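Local structure of 2-c-methyl-d-erythritol 4-phosphate cytidylyltransferase (Streptococcus pneumoniae, 2VSH) at residues A[48-54]-A[76-82]. The protein catalyses transfer of the cytidylyl group of CTP to D-ribitol 5-phosphate, making the activated ribitol used for teichoic acid precursors. Residues are numbered along the deposited sequence; the frame is centred on the assembly and turned at random.
Sequences EKIVVGV and RIIITKG
Strands 50-54 and 77-81 run parallel, their axes 4.7 Å apart at closest approach and crossing at -29°, with Ile-50 paired to Ile-77, Val-51 to Ile-78, Val-52 to Ile-79 (CA-CA 4.7 to 4.9 Å), Gly-53 to Thr-80 (5.1 Å) and Val-54 to Lys-81 (5.2 Å). As parallel pairing demands, alternate residues of each segment bond across the gap: Ile-50 N to Arg-76 O (2.8 Å), Ile-78 N to Ile-50 O (2.9 Å), Val-52 N to Ile-78 O (2.7 Å), Thr-80 N to Val-52 O (2.8 Å), Val-54 N to Thr-80 O (2.9 Å) and Gly-82 N to Val-54 O (2.6 Å). A beta-alpha-beta crossover through helix 59-69 joins the strands at one edge of the Rossmann-like GT-A sheet; strand 50-54 pairs on its other side with strand 3-9. Up to Val-52 and Thr-80 side chains alternate between faces. Ile-50, Val-52, Ile-77 and Ile-79 share the face packed by helix 33-42, where Ile-79 (m, m) brings CD1 3.8 Å from Val-52 CB. On the face of helix 86-100, Val-51 (t) places CG1 4.3 Å from Ile-78 CG2 and 4.1 Å from Thr-80 CG2. At the N-terminal end Arg-76 curls back, its NH2 weakly hydrogen-bonded to Glu-48 O (3.3 Å), whereas Gly-82 leads into the probable CTP-binding segment beginning at Gly-83.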
# COMPACT_ATOMS: atom_id res chain seq x y z
N GLU A 48 -31.98 -5.41 2.94
CA GLU A 48 -33.22 -5.30 2.18
C GLU A 48 -33.00 -5.49 0.67
O GLU A 48 -33.58 -6.39 0.06
CB GLU A 48 -33.89 -3.94 2.47
CG GLU A 48 -35.19 -3.69 1.73
CD GLU A 48 -36.37 -4.57 2.15
OE1 GLU A 48 -37.47 -4.36 1.57
OE2 GLU A 48 -36.24 -5.45 3.03
N LYS A 49 -32.17 -4.65 0.06
CA LYS A 49 -31.84 -4.78 -1.37
C LYS A 49 -30.36 -4.62 -1.54
O LYS A 49 -29.71 -3.98 -0.72
CB LYS A 49 -32.53 -3.70 -2.21
CG LYS A 49 -34.04 -3.81 -2.32
CD LYS A 49 -34.46 -5.08 -3.02
CE LYS A 49 -35.94 -5.05 -3.38
NZ LYS A 49 -36.50 -6.42 -3.39
N ILE A 50 -29.84 -5.16 -2.63
CA ILE A 50 -28.45 -4.97 -3.03
C ILE A 50 -28.45 -4.10 -4.28
O ILE A 50 -28.93 -4.52 -5.33
CB ILE A 50 -27.75 -6.32 -3.31
CG1 ILE A 50 -27.72 -7.14 -2.01
CG2 ILE A 50 -26.34 -6.08 -3.81
CD1 ILE A 50 -27.63 -8.63 -2.24
N VAL A 51 -27.97 -2.87 -4.13
CA VAL A 51 -28.09 -1.88 -5.19
C VAL A 51 -26.70 -1.71 -5.78
O VAL A 51 -25.75 -1.37 -5.07
CB VAL A 51 -28.63 -0.52 -4.67
CG1 VAL A 51 -28.90 0.43 -5.83
CG2 VAL A 51 -29.91 -0.72 -3.83
N VAL A 52 -26.59 -1.99 -7.08
CA VAL A 52 -25.30 -2.00 -7.77
C VAL A 52 -25.21 -0.84 -8.76
O VAL A 52 -26.00 -0.75 -9.71
CB VAL A 52 -25.06 -3.33 -8.53
CG1 VAL A 52 -23.58 -3.48 -8.90
CG2 VAL A 52 -25.54 -4.53 -7.71
N GLY A 53 -24.22 0.03 -8.56
CA GLY A 53 -23.99 1.17 -9.45
C GLY A 53 -23.00 0.79 -10.53
O GLY A 53 -21.85 0.51 -10.24
N VAL A 54 -23.46 0.78 -11.77
CA VAL A 54 -22.62 0.39 -12.91
C VAL A 54 -22.60 1.54 -13.92
O VAL A 54 -23.55 2.32 -14.02
CB VAL A 54 -23.17 -0.93 -13.55
CG1 VAL A 54 -22.50 -1.23 -14.84
CG2 VAL A 54 -22.96 -2.11 -12.61
N ARG A 76 -33.87 -9.30 -5.40
CA ARG A 76 -33.10 -8.69 -4.31
C ARG A 76 -32.07 -7.69 -4.82
O ARG A 76 -31.50 -6.93 -4.04
CB ARG A 76 -32.35 -9.78 -3.52
CG ARG A 76 -33.20 -10.99 -3.08
CD ARG A 76 -33.91 -10.81 -1.72
NE ARG A 76 -33.27 -9.84 -0.83
CZ ARG A 76 -32.13 -10.02 -0.16
NH1 ARG A 76 -31.44 -11.16 -0.24
NH2 ARG A 76 -31.69 -9.05 0.61
N ILE A 77 -31.82 -7.71 -6.13
CA ILE A 77 -30.74 -6.92 -6.72
C ILE A 77 -31.31 -5.84 -7.63
O ILE A 77 -32.18 -6.12 -8.45
CB ILE A 77 -29.74 -7.81 -7.49
CG1 ILE A 77 -29.11 -8.82 -6.51
CG2 ILE A 77 -28.67 -6.95 -8.18
CD1 ILE A 77 -28.55 -10.08 -7.14
N ILE A 78 -30.83 -4.61 -7.46
CA ILE A 78 -31.18 -3.48 -8.33
C ILE A 78 -29.89 -3.00 -8.99
O ILE A 78 -28.96 -2.59 -8.31
CB ILE A 78 -31.89 -2.32 -7.55
CG1 ILE A 78 -33.26 -2.76 -7.03
CG2 ILE A 78 -32.04 -1.08 -8.43
CD1 ILE A 78 -33.87 -1.84 -5.93
N ILE A 79 -29.84 -3.11 -10.32
CA ILE A 79 -28.78 -2.48 -11.12
C ILE A 79 -29.19 -1.06 -11.48
O ILE A 79 -30.29 -0.83 -12.00
CB ILE A 79 -28.46 -3.28 -12.42
CG1 ILE A 79 -28.23 -4.77 -12.11
CG2 ILE A 79 -27.23 -2.68 -13.13
CD1 ILE A 79 -27.01 -5.09 -11.21
N THR A 80 -28.31 -0.10 -11.20
CA THR A 80 -28.59 1.30 -11.56
C THR A 80 -27.36 1.98 -12.15
O THR A 80 -26.23 1.50 -11.98
CB THR A 80 -29.19 2.11 -10.36
OG1 THR A 80 -29.79 3.32 -10.84
CG2 THR A 80 -28.14 2.43 -9.29
N LYS A 81 -27.59 3.07 -12.89
CA LYS A 81 -26.50 3.83 -13.48
C LYS A 81 -25.67 4.54 -12.42
O LYS A 81 -26.19 5.33 -11.64
CB LYS A 81 -27.05 4.84 -14.49
CG LYS A 81 -25.99 5.54 -15.31
CD LYS A 81 -26.60 6.45 -16.35
CE LYS A 81 -25.53 7.33 -16.98
NZ LYS A 81 -26.06 8.19 -18.08
N GLY A 82 -24.38 4.21 -12.38
CA GLY A 82 -23.43 4.91 -11.52
C GLY A 82 -23.03 6.26 -12.09
O GLY A 82 -23.61 6.74 -13.07